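PDB 4JGW: Ral guanine nucleotide dissociation stimulator-like 2 from Mus musculus, which probably acts as a guanine nucleotide exchange factor for small G proteins and is a putative effector of Ras and/or Rap. Local coordinates for residues L210-A215 with L441-D446; F201-L206 with I295-E300; D98-L103 with D142-F147. All blocks are in the same frame, centred on the assembly; numbering follows the deposited sequence.

Interaction 1 (L210-A215 with L441-D446)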
ATOM      1  N   LEU A 210     -13.513 -14.363   2.216  1.00 29.80           N
ATOM      2  CA  LEU A 210     -12.925 -13.192   2.863  1.00 29.88           C
ATOM      3  C   LEU A 210     -11.689 -12.720   2.093  1.00 29.85           C
ATOM      4  O   LEU A 210     -11.469 -11.520   1.942  1.00 29.71           O
ATOM      5  CB  LEU A 210     -12.563 -13.490   4.326  1.00 29.78           C
ATOM      6  CG  LEU A 210     -13.683 -13.693   5.354  1.00 29.81           C
ATOM      7  CD1 LEU A 210     -13.089 -14.011   6.714  1.00 29.66           C
ATOM      8  CD2 LEU A 210     -14.600 -12.478   5.451  1.00 30.22           C
ATOM      9  N   THR A 211     -10.906 -13.677   1.597  1.00 30.00           N
ATOM     10  CA  THR A 211      -9.694 -13.388   0.832  1.00 30.27           C
ATOM     11  C   THR A 211      -9.998 -12.751  -0.529  1.00 30.57           C
ATOM     12  O   THR A 211      -9.280 -11.851  -0.964  1.00 30.65           O
ATOM     13  CB  THR A 211      -8.812 -14.646   0.669  1.00 30.16           C
ATOM     14  OG1 THR A 211      -8.601 -15.244   1.953  1.00 29.78           O
ATOM     15  CG2 THR A 211      -7.460 -14.293   0.066  1.00 30.16           C
ATOM     16  N   LEU A 212     -11.070 -13.204  -1.178  1.00 30.77           N
ATOM     17  CA  LEU A 212     -11.516 -12.613  -2.443  1.00 31.04           C
ATOM     18  C   LEU A 212     -11.809 -11.120  -2.294  1.00 31.04           C
ATOM     19  O   LEU A 212     -11.404 -10.318  -3.135  1.00 31.11           O
ATOM     20  CB  LEU A 212     -12.752 -13.342  -2.980  1.00 31.15           C
ATOM     21  CG  LEU A 212     -13.183 -13.056  -4.422  1.00 31.72           C
ATOM     22  CD1 LEU A 212     -12.264 -13.748  -5.427  1.00 32.03           C
ATOM     23  CD2 LEU A 212     -14.622 -13.490  -4.639  1.00 32.38           C
ATOM     24  N   LEU A 213     -12.507 -10.758  -1.220  1.00 31.10           N
ATOM     25  CA  LEU A 213     -12.827  -9.361  -0.937  1.00 31.13           C
ATOM     26  C   LEU A 213     -11.579  -8.562  -0.553  1.00 31.13           C
ATOM     27  O   LEU A 213     -11.387  -7.441  -1.032  1.00 31.10           O
ATOM     28  CB  LEU A 213     -13.892  -9.258   0.161  1.00 31.20           C
ATOM     29  CG  LEU A 213     -15.306  -9.772  -0.139  1.00 31.33           C
ATOM     30  CD1 LEU A 213     -16.069 -10.007   1.155  1.00 31.43           C
ATOM     31  CD2 LEU A 213     -16.078  -8.824  -1.054  1.00 31.11           C
ATOM     32  N   ASP A 214     -10.738  -9.146   0.301  1.00 31.06           N
ATOM     33  CA  ASP A 214      -9.488  -8.517   0.729  1.00 31.21           C
ATOM     34  C   ASP A 214      -8.506  -8.324  -0.425  1.00 31.33           C
ATOM     35  O   ASP A 214      -7.856  -7.278  -0.519  1.00 31.22           O
ATOM     36  CB  ASP A 214      -8.814  -9.331   1.839  1.00 31.07           C
ATOM     37  CG  ASP A 214      -9.569  -9.278   3.154  1.00 30.89           C
ATOM     38  OD1 ASP A 214     -10.227  -8.255   3.445  1.00 30.72           O
ATOM     39  OD2 ASP A 214      -9.497 -10.272   3.905  1.00 30.83           O
ATOM     40  N   ALA A 215      -8.406  -9.333  -1.292  1.00 31.55           N
ATOM     41  CA  ALA A 215      -7.461  -9.318  -2.412  1.00 31.91           C
ATOM     42  C   ALA A 215      -7.750  -8.206  -3.413  1.00 32.12           C
ATOM     43  O   ALA A 215      -6.841  -7.462  -3.786  1.00 32.18           O
ATOM     44  CB  ALA A 215      -7.421 -10.677  -3.118  1.00 31.83           C
ATOM     45  N   LEU A 441      -9.662 -17.584  -7.124  1.00 43.25           N
ATOM     46  CA  LEU A 441     -10.792 -17.834  -6.231  1.00 43.72           C
ATOM     47  C   LEU A 441     -12.122 -17.466  -6.876  1.00 44.07           C
ATOM     48  O   LEU A 441     -12.210 -16.490  -7.625  1.00 44.15           O
ATOM     49  CB  LEU A 441     -10.614 -17.073  -4.911  1.00 43.67           C
ATOM     50  CG  LEU A 441      -9.339 -17.311  -4.092  1.00 43.69           C
ATOM     51  CD1 LEU A 441      -9.158 -16.221  -3.040  1.00 43.61           C
ATOM     52  CD2 LEU A 441      -9.328 -18.696  -3.448  1.00 43.61           C
ATOM     53  N   ARG A 442     -13.151 -18.251  -6.568  1.00 44.50           N
ATOM     54  CA  ARG A 442     -14.472 -18.096  -7.173  1.00 44.98           C
ATOM     55  C   ARG A 442     -15.466 -17.479  -6.184  1.00 44.91           C
ATOM     56  O   ARG A 442     -15.530 -17.900  -5.027  1.00 44.94           O
ATOM     57  CB  ARG A 442     -15.001 -19.451  -7.658  1.00 45.24           C
ATOM     58  CG  ARG A 442     -13.969 -20.322  -8.375  1.00 46.55           C
ATOM     59  CD  ARG A 442     -14.464 -21.753  -8.538  1.00 48.78           C
ATOM     60  NE  ARG A 442     -13.361 -22.698  -8.720  1.00 50.54           N
ATOM     61  CZ  ARG A 442     -13.507 -24.007  -8.922  1.00 51.55           C
ATOM     62  NH1 ARG A 442     -14.719 -24.552  -8.979  1.00 51.95           N
ATOM     63  NH2 ARG A 442     -12.435 -24.774  -9.072  1.00 51.80           N
ATOM     64  N   PRO A 443     -16.245 -16.480  -6.640  1.00 44.94           N
ATOM     65  CA  PRO A 443     -17.269 -15.859  -5.795  1.00 44.95           C
ATOM     66  C   PRO A 443     -18.420 -16.804  -5.440  1.00 44.98           C
ATOM     67  O   PRO A 443     -19.143 -17.273  -6.322  1.00 45.00           O
ATOM     68  CB  PRO A 443     -17.767 -14.681  -6.645  1.00 44.93           C
ATOM     69  CG  PRO A 443     -17.399 -15.024  -8.039  1.00 44.99           C
ATOM     70  CD  PRO A 443     -16.133 -15.812  -7.949  1.00 44.97           C
ATOM     71  N   ASN A 444     -18.559 -17.084  -4.146  1.00 44.93           N
ATOM     72  CA  ASN A 444     -19.673 -17.854  -3.603  1.00 44.90           C
ATOM     73  C   ASN A 444     -20.813 -16.897  -3.277  1.00 44.87           C
ATOM     74  O   ASN A 444     -20.743 -16.159  -2.292  1.00 44.90           O
ATOM     75  CB  ASN A 444     -19.218 -18.615  -2.349  1.00 44.89           C
ATOM     76  CG  ASN A 444     -20.320 -19.466  -1.730  1.00 44.94           C
ATOM     77  OD1 ASN A 444     -21.420 -18.988  -1.447  1.00 44.77           O
ATOM     78  ND2 ASN A 444     -20.009 -20.733  -1.486  1.00 45.08           N
ATOM     79  N   SER A 445     -21.857 -16.918  -4.104  1.00 44.84           N
ATOM     80  CA  SER A 445     -22.969 -15.963  -4.000  1.00 44.86           C
ATOM     81  C   SER A 445     -23.626 -15.902  -2.617  1.00 44.70           C
ATOM     82  O   SER A 445     -23.986 -14.822  -2.146  1.00 44.83           O
ATOM     83  CB  SER A 445     -24.025 -16.232  -5.081  1.00 44.87           C
ATOM     84  OG  SER A 445     -24.681 -17.469  -4.868  1.00 45.30           O
ATOM     85  N   ASP A 446     -23.775 -17.056  -1.971  1.00 44.60           N
ATOM     86  CA  ASP A 446     -24.485 -17.127  -0.691  1.00 44.50           C
ATOM     87  C   ASP A 446     -23.663 -16.695   0.529  1.00 44.25           C
ATOM     88  O   ASP A 446     -24.214 -16.111   1.462  1.00 44.20           O
ATOM     89  CB  ASP A 446     -25.118 -18.506  -0.483  1.00 44.57           C
ATOM     90  CG  ASP A 446     -26.353 -18.712  -1.347  1.00 45.02           C
ATOM     91  OD1 ASP A 446     -26.200 -19.036  -2.545  1.00 45.41           O
ATOM     92  OD2 ASP A 446     -27.478 -18.548  -0.826  1.00 45.43           O
TER
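L212 of helix 203-219 reaches toward the connecting loop 441-444 and divides its two methyls between L441 and P443. The interface is van der Waals packing, chiefly between apolar side chains, with no hydrogen bond across it. CG of L212 stands anti to the backbone N (chi1 -168°), and from there CD1 touches L441 CB at 3.7 Å while CD2 meets P443 CB at 3.9 Å. The side chains of L212 and L441 lie alongside one another, pointing opposite ways, and CD1 of L441 carries on to T211, 4.0 Å from its CG2. Backbone atoms also take part: L212 CD1 rests against L441 O at 3.5 Å.

Polar groups of both segments bond to their surroundings. T211 turns its methyl to L441 and keeps OG1 for A207 O and N306. N444 is the N-cap of helix 445-453; its OD1 accepts a hydrogen bond from I447 N and a weak one from D446 N, and its backbone N is bound by Q209 OE1.

This is a surface contact of the catalytic CDC25-homology domain. The loop lies over one side of helix 203-219, helix 445-453 packs on L210 and L213, and helix 244-264 meets L210, L213 and D214.

Interaction 2 (F201-L206 with I295-E300); sequences FLADHL and IRVAEE
A203 and V297 bring the first turn of helix 203-219 close to helix 284-303, their CA atoms 4.9 Å apart. The small A203 side chain allows this approach: its CB points at the partner helix and lies 3.5 Å from R296 CG and 4.0 Å from V297 CG2. That same valine methyl also meets L206 CD1 at 3.8 Å, the two side chains crossing at about a right angle. V297 CG2, the branch anti to the carbonyl carbon and beside the backbone N, thus serves both A203 and L206. All three residues are buried, and I447 and W450 of helix 445-453 pack against L206.

The pairing belongs to the mainly helical CDC25-homology domain, in which helix 203-219 begins directly after its N-cap residue L202.

Toward solvent the packing gives way to the flanks of charged side chains. E300 bends at chi2 (-76°) and lays its aliphatic part beside the backbone of A203 and D204; its OE1 ends 3.6 Å from D204 CB. The carboxylates themselves stay apart, with D204 OD1 5.1 Å from E300 OE2, a spacing that should ease the repulsion of like charges. R296, the exposed member, contributes only its CG here, and its chain bends at chi2 and chi3.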
ATOM      1  N   PHE A 201     -21.613 -22.267   6.983  1.00 31.93           N
ATOM      2  CA  PHE A 201     -20.659 -22.423   5.884  1.00 31.58           C
ATOM      3  C   PHE A 201     -19.386 -23.119   6.351  1.00 31.45           C
ATOM      4  O   PHE A 201     -19.048 -23.079   7.530  1.00 31.52           O
ATOM      5  CB  PHE A 201     -20.310 -21.064   5.274  1.00 31.61           C
ATOM      6  CG  PHE A 201     -21.507 -20.233   4.903  1.00 31.32           C
ATOM      7  CD1 PHE A 201     -21.875 -19.141   5.683  1.00 30.88           C
ATOM      8  CD2 PHE A 201     -22.263 -20.538   3.774  1.00 31.12           C
ATOM      9  CE1 PHE A 201     -22.979 -18.365   5.348  1.00 31.40           C
ATOM     10  CE2 PHE A 201     -23.368 -19.768   3.425  1.00 31.16           C
ATOM     11  CZ  PHE A 201     -23.730 -18.679   4.215  1.00 31.65           C
ATOM     12  N   LEU A 202     -18.686 -23.760   5.420  1.00 31.21           N
ATOM     13  CA  LEU A 202     -17.404 -24.385   5.723  1.00 31.02           C
ATOM     14  C   LEU A 202     -16.324 -23.319   5.913  1.00 30.91           C
ATOM     15  O   LEU A 202     -16.335 -22.289   5.235  1.00 30.86           O
ATOM     16  CB  LEU A 202     -17.017 -25.389   4.629  1.00 31.05           C
ATOM     17  CG  LEU A 202     -17.795 -26.713   4.613  1.00 30.83           C
ATOM     18  CD1 LEU A 202     -17.707 -27.391   3.252  1.00 30.88           C
ATOM     19  CD2 LEU A 202     -17.321 -27.659   5.715  1.00 30.75           C
ATOM     20  N   ALA A 203     -15.405 -23.572   6.844  1.00 30.80           N
ATOM     21  CA  ALA A 203     -14.410 -22.580   7.262  1.00 30.80           C
ATOM     22  C   ALA A 203     -13.448 -22.177   6.150  1.00 30.81           C
ATOM     23  O   ALA A 203     -13.122 -20.997   6.009  1.00 30.87           O
ATOM     24  CB  ALA A 203     -13.644 -23.074   8.474  1.00 30.75           C
ATOM     25  N   ASP A 204     -12.996 -23.155   5.369  1.00 30.81           N
ATOM     26  CA  ASP A 204     -12.121 -22.889   4.228  1.00 30.82           C
ATOM     27  C   ASP A 204     -12.820 -22.035   3.169  1.00 30.68           C
ATOM     28  O   ASP A 204     -12.196 -21.162   2.567  1.00 30.88           O
ATOM     29  CB  ASP A 204     -11.570 -24.191   3.624  1.00 30.85           C
ATOM     30  CG  ASP A 204     -12.661 -25.193   3.274  1.00 31.06           C
ATOM     31  OD1 ASP A 204     -13.531 -25.466   4.132  1.00 30.98           O
ATOM     32  OD2 ASP A 204     -12.635 -25.722   2.141  1.00 30.72           O
ATOM     33  N   HIS A 205     -14.116 -22.272   2.969  1.00 30.45           N
ATOM     34  CA  HIS A 205     -14.913 -21.476   2.032  1.00 30.24           C
ATOM     35  C   HIS A 205     -15.061 -20.032   2.501  1.00 29.85           C
ATOM     36  O   HIS A 205     -14.978 -19.100   1.699  1.00 29.78           O
ATOM     37  CB  HIS A 205     -16.299 -22.094   1.812  1.00 30.25           C
ATOM     38  CG  HIS A 205     -16.280 -23.384   1.051  1.00 30.80           C
ATOM     39  ND1 HIS A 205     -17.302 -24.306   1.131  1.00 31.00           N
ATOM     40  CD2 HIS A 205     -15.368 -23.909   0.198  1.00 31.16           C
ATOM     41  CE1 HIS A 205     -17.022 -25.341   0.359  1.00 31.26           C
ATOM     42  NE2 HIS A 205     -15.853 -25.125  -0.217  1.00 31.59           N
ATOM     43  N   LEU A 206     -15.284 -19.858   3.802  1.00 29.50           N
ATOM     44  CA  LEU A 206     -15.382 -18.532   4.404  1.00 29.28           C
ATOM     45  C   LEU A 206     -14.077 -17.762   4.223  1.00 29.25           C
ATOM     46  O   LEU A 206     -14.091 -16.608   3.803  1.00 29.25           O
ATOM     47  CB  LEU A 206     -15.754 -18.635   5.887  1.00 29.16           C
ATOM     48  CG  LEU A 206     -17.176 -19.104   6.209  1.00 28.95           C
ATOM     49  CD1 LEU A 206     -17.240 -19.777   7.578  1.00 28.35           C
ATOM     50  CD2 LEU A 206     -18.183 -17.961   6.111  1.00 29.04           C
ATOM     51  N   ILE A 295     -11.808 -19.216  14.954  1.00 29.07           N
ATOM     52  CA  ILE A 295     -10.412 -19.637  15.088  1.00 29.10           C
ATOM     53  C   ILE A 295      -9.983 -20.423  13.846  1.00 29.15           C
ATOM     54  O   ILE A 295      -8.911 -20.178  13.286  1.00 29.20           O
ATOM     55  CB  ILE A 295     -10.180 -20.482  16.377  1.00 28.94           C
ATOM     56  CG1 ILE A 295     -10.211 -19.585  17.620  1.00 28.86           C
ATOM     57  CG2 ILE A 295      -8.853 -21.236  16.314  1.00 28.94           C
ATOM     58  CD1 ILE A 295     -10.375 -20.336  18.937  1.00 28.61           C
ATOM     59  N   ARG A 296     -10.836 -21.353  13.423  1.00 29.09           N
ATOM     60  CA  ARG A 296     -10.577 -22.181  12.252  1.00 29.12           C
ATOM     61  C   ARG A 296     -10.604 -21.363  10.958  1.00 29.25           C
ATOM     62  O   ARG A 296      -9.816 -21.616  10.047  1.00 29.39           O
ATOM     63  CB  ARG A 296     -11.573 -23.348  12.192  1.00 28.94           C
ATOM     64  CG  ARG A 296     -11.461 -24.245  10.960  1.00 28.66           C
ATOM     65  CD  ARG A 296     -10.107 -24.945  10.846  1.00 28.49           C
ATOM     66  NE  ARG A 296      -9.850 -25.855  11.961  1.00 28.54           N
ATOM     67  CZ  ARG A 296     -10.349 -27.084  12.062  1.00 28.11           C
ATOM     68  NH1 ARG A 296     -11.150 -27.567  11.119  1.00 28.27           N
ATOM     69  NH2 ARG A 296     -10.050 -27.829  13.115  1.00 27.70           N
ATOM     70  N   VAL A 297     -11.508 -20.389  10.887  1.00 29.42           N
ATOM     71  CA  VAL A 297     -11.567 -19.465   9.751  1.00 29.69           C
ATOM     72  C   VAL A 297     -10.270 -18.654   9.654  1.00 29.94           C
ATOM     73  O   VAL A 297      -9.732 -18.462   8.559  1.00 30.07           O
ATOM     74  CB  VAL A 297     -12.799 -18.527   9.831  1.00 29.48           C
ATOM     75  CG1 VAL A 297     -12.698 -17.390   8.812  1.00 29.37           C
ATOM     76  CG2 VAL A 297     -14.080 -19.316   9.610  1.00 29.58           C
ATOM     77  N   ALA A 298      -9.775 -18.195  10.802  1.00 30.16           N
ATOM     78  CA  ALA A 298      -8.504 -17.478  10.875  1.00 30.47           C
ATOM     79  C   ALA A 298      -7.355 -18.369  10.426  1.00 30.67           C
ATOM     80  O   ALA A 298      -6.452 -17.915   9.727  1.00 30.68           O
ATOM     81  CB  ALA A 298      -8.260 -16.963  12.285  1.00 30.45           C
ATOM     82  N   GLU A 299      -7.403 -19.638  10.824  1.00 31.08           N
ATOM     83  CA  GLU A 299      -6.399 -20.620  10.421  1.00 31.48           C
ATOM     84  C   GLU A 299      -6.420 -20.877   8.907  1.00 31.42           C
ATOM     85  O   GLU A 299      -5.364 -20.985   8.278  1.00 31.61           O
ATOM     86  CB  GLU A 299      -6.568 -21.919  11.222  1.00 31.59           C
ATOM     87  CG  GLU A 299      -5.604 -23.055  10.867  1.00 32.74           C
ATOM     88  CD  GLU A 299      -4.146 -22.779  11.233  1.00 34.39           C
ATOM     89  OE1 GLU A 299      -3.818 -21.682  11.739  1.00 35.28           O
ATOM     90  OE2 GLU A 299      -3.312 -23.677  10.998  1.00 35.36           O
ATOM     91  N   GLU A 300      -7.617 -20.950   8.329  1.00 31.32           N
ATOM     92  CA  GLU A 300      -7.765 -21.152   6.883  1.00 31.36           C
ATOM     93  C   GLU A 300      -7.338 -19.921   6.077  1.00 31.31           C
ATOM     94  O   GLU A 300      -6.860 -20.048   4.946  1.00 31.33           O
ATOM     95  CB  GLU A 300      -9.196 -21.561   6.521  1.00 31.25           C
ATOM     96  CG  GLU A 300      -9.640 -22.913   7.084  1.00 31.64           C
ATOM     97  CD  GLU A 300      -9.055 -24.112   6.345  1.00 32.14           C
ATOM     98  OE1 GLU A 300      -8.404 -23.933   5.291  1.00 32.33           O
ATOM     99  OE2 GLU A 300      -9.254 -25.247   6.826  1.00 32.23           O
TER

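Interaction 3 (D98-L103 with D142-F147)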
ATOM      1  N   ASP A  98       7.411  23.432 -18.153  1.00 40.27           N
ATOM      2  CA  ASP A  98       8.301  24.583 -17.984  1.00 40.63           C
ATOM      3  C   ASP A  98       9.702  24.286 -18.512  1.00 40.83           C
ATOM      4  O   ASP A  98      10.245  25.052 -19.310  1.00 40.94           O
ATOM      5  CB  ASP A  98       8.393  24.991 -16.509  1.00 40.63           C
ATOM      6  CG  ASP A  98       7.224  25.849 -16.059  1.00 40.85           C
ATOM      7  OD1 ASP A  98       6.343  26.160 -16.887  1.00 40.76           O
ATOM      8  OD2 ASP A  98       7.192  26.213 -14.863  1.00 40.92           O
ATOM      9  N   ARG A  99      10.269  23.168 -18.059  1.00 41.03           N
ATOM     10  CA  ARG A  99      11.624  22.755 -18.422  1.00 41.26           C
ATOM     11  C   ARG A  99      11.785  22.544 -19.928  1.00 41.41           C
ATOM     12  O   ARG A  99      12.813  22.906 -20.503  1.00 41.41           O
ATOM     13  CB  ARG A  99      12.032  21.502 -17.632  1.00 41.27           C
ATOM     14  CG  ARG A  99      13.410  20.922 -17.966  1.00 41.47           C
ATOM     15  CD  ARG A  99      14.552  21.871 -17.628  1.00 41.80           C
ATOM     16  NE  ARG A  99      15.839  21.335 -18.069  1.00 42.54           N
ATOM     17  CZ  ARG A  99      16.988  22.008 -18.060  1.00 42.78           C
ATOM     18  NH1 ARG A  99      17.035  23.264 -17.631  1.00 42.49           N
ATOM     19  NH2 ARG A  99      18.097  21.418 -18.483  1.00 42.99           N
ATOM     20  N   LEU A 100      10.761  21.972 -20.558  1.00 41.66           N
ATOM     21  CA  LEU A 100      10.765  21.755 -22.004  1.00 41.98           C
ATOM     22  C   LEU A 100      10.681  23.070 -22.782  1.00 42.34           C
ATOM     23  O   LEU A 100      11.322  23.218 -23.825  1.00 42.33           O
ATOM     24  CB  LEU A 100       9.625  20.815 -22.419  1.00 41.84           C
ATOM     25  CG  LEU A 100       9.695  19.341 -21.999  1.00 41.73           C
ATOM     26  CD1 LEU A 100       8.360  18.651 -22.247  1.00 41.44           C
ATOM     27  CD2 LEU A 100      10.825  18.598 -22.709  1.00 41.52           C
ATOM     28  N   GLU A 101       9.896  24.013 -22.264  1.00 42.78           N
ATOM     29  CA  GLU A 101       9.722  25.329 -22.885  1.00 43.30           C
ATOM     30  C   GLU A 101      10.990  26.179 -22.832  1.00 43.56           C
ATOM     31  O   GLU A 101      11.307  26.885 -23.790  1.00 43.63           O
ATOM     32  CB  GLU A 101       8.561  26.085 -22.233  1.00 43.23           C
ATOM     33  CG  GLU A 101       7.186  25.635 -22.700  1.00 43.57           C
ATOM     34  CD  GLU A 101       6.064  26.123 -21.798  1.00 43.96           C
ATOM     35  OE1 GLU A 101       6.308  26.997 -20.938  1.00 44.12           O
ATOM     36  OE2 GLU A 101       4.929  25.629 -21.953  1.00 43.96           O
ATOM     37  N   ALA A 102      11.710  26.105 -21.714  1.00 44.00           N
ATOM     38  CA  ALA A 102      12.975  26.824 -21.550  1.00 44.48           C
ATOM     39  C   ALA A 102      14.105  26.167 -22.347  1.00 44.83           C
ATOM     40  O   ALA A 102      15.270  26.571 -22.249  1.00 45.01           O
ATOM     41  CB  ALA A 102      13.344  26.916 -20.077  1.00 44.40           C
ATOM     42  N   LEU A 103      13.746  25.163 -23.144  1.00 45.14           N
ATOM     43  CA  LEU A 103      14.713  24.367 -23.882  1.00 45.48           C
ATOM     44  C   LEU A 103      14.403  24.357 -25.382  1.00 45.67           C
ATOM     45  O   LEU A 103      15.016  23.610 -26.147  1.00 45.70           O
ATOM     46  CB  LEU A 103      14.733  22.942 -23.324  1.00 45.51           C
ATOM     47  CG  LEU A 103      16.078  22.377 -22.856  1.00 45.74           C
ATOM     48  CD1 LEU A 103      16.602  23.128 -21.638  1.00 45.75           C
ATOM     49  CD2 LEU A 103      15.926  20.911 -22.527  1.00 45.84           C
ATOM     50  N   ASP A 142      -2.309  20.639 -22.736  1.00 53.27           N
ATOM     51  CA  ASP A 142      -2.283  21.552 -23.884  1.00 53.51           C
ATOM     52  C   ASP A 142      -0.919  22.229 -23.997  1.00 53.58           C
ATOM     53  O   ASP A 142      -0.424  22.471 -25.096  1.00 53.65           O
ATOM     54  CB  ASP A 142      -3.381  22.616 -23.763  1.00 53.55           C
ATOM     55  CG  ASP A 142      -4.778  22.019 -23.633  1.00 53.92           C
ATOM     56  OD1 ASP A 142      -4.998  20.872 -24.084  1.00 54.48           O
ATOM     57  OD2 ASP A 142      -5.662  22.708 -23.080  1.00 53.98           O
ATOM     58  N   ARG A 143      -0.326  22.523 -22.843  1.00 53.74           N
ATOM     59  CA  ARG A 143       1.015  23.088 -22.742  1.00 53.90           C
ATOM     60  C   ARG A 143       2.060  22.132 -23.325  1.00 53.88           C
ATOM     61  O   ARG A 143       3.044  22.567 -23.926  1.00 53.95           O
ATOM     62  CB  ARG A 143       1.330  23.363 -21.273  1.00 54.04           C
ATOM     63  CG  ARG A 143       2.075  24.649 -20.989  1.00 54.58           C
ATOM     64  CD  ARG A 143       2.385  24.736 -19.506  1.00 55.46           C
ATOM     65  NE  ARG A 143       3.053  25.978 -19.136  1.00 56.31           N
ATOM     66  CZ  ARG A 143       3.463  26.274 -17.905  1.00 56.79           C
ATOM     67  NH1 ARG A 143       3.285  25.411 -16.910  1.00 56.77           N
ATOM     68  NH2 ARG A 143       4.059  27.435 -17.667  1.00 57.18           N
ATOM     69  N   LEU A 144       1.834  20.831 -23.145  1.00 53.85           N
ATOM     70  CA  LEU A 144       2.749  19.803 -23.639  1.00 53.85           C
ATOM     71  C   LEU A 144       2.614  19.558 -25.141  1.00 53.92           C
ATOM     72  O   LEU A 144       3.613  19.564 -25.864  1.00 53.82           O
ATOM     73  CB  LEU A 144       2.561  18.489 -22.868  1.00 53.78           C
ATOM     74  CG  LEU A 144       3.312  17.242 -23.356  1.00 53.71           C
ATOM     75  CD1 LEU A 144       4.817  17.361 -23.131  1.00 53.51           C
ATOM     76  CD2 LEU A 144       2.769  15.991 -22.683  1.00 53.66           C
ATOM     77  N   GLU A 145       1.384  19.337 -25.607  1.00 54.06           N
ATOM     78  CA  GLU A 145       1.161  18.966 -27.007  1.00 54.28           C
ATOM     79  C   GLU A 145       1.351  20.127 -27.989  1.00 54.34           C
ATOM     80  O   GLU A 145       1.633  19.904 -29.166  1.00 54.34           O
ATOM     81  CB  GLU A 145      -0.189  18.251 -27.203  1.00 54.27           C
ATOM     82  CG  GLU A 145      -1.406  19.141 -27.426  1.00 54.56           C
ATOM     83  CD  GLU A 145      -2.631  18.343 -27.857  1.00 55.21           C
ATOM     84  OE1 GLU A 145      -3.183  17.591 -27.023  1.00 55.25           O
ATOM     85  OE2 GLU A 145      -3.043  18.471 -29.030  1.00 55.25           O
ATOM     86  N   SER A 146       1.212  21.359 -27.495  1.00 54.46           N
ATOM     87  CA  SER A 146       1.529  22.544 -28.289  1.00 54.65           C
ATOM     88  C   SER A 146       3.040  22.695 -28.441  1.00 54.72           C
ATOM     89  O   SER A 146       3.515  23.203 -29.453  1.00 54.80           O
ATOM     90  CB  SER A 146       0.926  23.809 -27.671  1.00 54.65           C
ATOM     91  OG  SER A 146       1.545  24.126 -26.436  1.00 54.90           O
ATOM     92  N   PHE A 147       3.782  22.252 -27.426  1.00 54.83           N
ATOM     93  CA  PHE A 147       5.246  22.252 -27.457  1.00 54.94           C
ATOM     94  C   PHE A 147       5.786  21.258 -28.483  1.00 55.12           C
ATOM     95  O   PHE A 147       6.768  21.542 -29.175  1.00 55.15           O
ATOM     96  CB  PHE A 147       5.813  21.956 -26.060  1.00 54.87           C
ATOM     97  CG  PHE A 147       7.208  21.387 -26.073  1.00 54.71           C
ATOM     98  CD1 PHE A 147       8.318  22.223 -26.161  1.00 54.59           C
ATOM     99  CD2 PHE A 147       7.414  20.011 -25.997  1.00 54.55           C
ATOM    100  CE1 PHE A 147       9.608  21.698 -26.178  1.00 54.40           C
ATOM    101  CE2 PHE A 147       8.700  19.478 -26.015  1.00 54.32           C
ATOM    102  CZ  PHE A 147       9.797  20.322 -26.104  1.00 54.32           C
TER
HETATM  103  O   HOH W   1       4.056  24.992 -24.338  1.00 36.18           O
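R143 reaches from helix 138-151 to the end of helix 89-101, where its guanidinium meets D98 and E101. Its CB points toward the partner helix, and the chain then runs extended from CG to NE. CG comes within 3.2 Å of E101 OE2, and CD passes the same oxygen. NE forms a salt bridge with it at 3.4 Å, E101 crossing the arginine at about a right angle. At the tip, NH2 makes the shorter salt bridge, 2.7 Å to D98 OD1. That oxygen sits over one face of the guanidinium, close to CZ and NH1 as well, and the two planes are 81° apart. Charge attraction therefore joins D98 and R143 without the coplanar, two-pronged pairing of a carboxylate and a guanidinium.

A water completes the polar side, donating to E101 OE2 at 2.6 Å and to R143 O at 2.7 Å. Beneath this network lies the apolar side. L100 CB stands over the face of the F147 ring, offset toward its rim, a CH-pi contact 3.8 Å from the centroid. L100 O approaches F147 CE1 at 3.3 Å, and L100 CD1 touches L144 CD1 at 3.9 Å. L111 and T115 of helix 108-128 also pack on F147, within the largely helical N-terminal Ras-GEF (REM) domain.

One arginine thus answers two acidic residues a helical turn apart, so its positive charge would offset the repulsion between them. E101 OE2, shared by NE and the water, probably has its negative charge further stabilised, while L100, L144 and F147 join the same helices mainly through apolar packing.

In the fold
Interactions 1 and 2 are neighbours in the CDC25-homology domain, their centres about 13 Å apart, and both use helix 203-219. Interaction 2 holds its first turn to helix 284-303, and interaction 1 holds later turns to the loop leading into helix 445-453. They touch at L210 and V297 and again at D446 and F201. Interaction 3 lies in the REM domain, on the opposite side of the chain's centre from interaction 2, with centres about 57 Å apart. Interaction 1 is a surface contact, the other two partly buried. Interactions 1 and 2 have no hydrogen bond or salt bridge between their segments, whereas interaction 3 adds a salt-bridge network and a bridging water to its apolar packing.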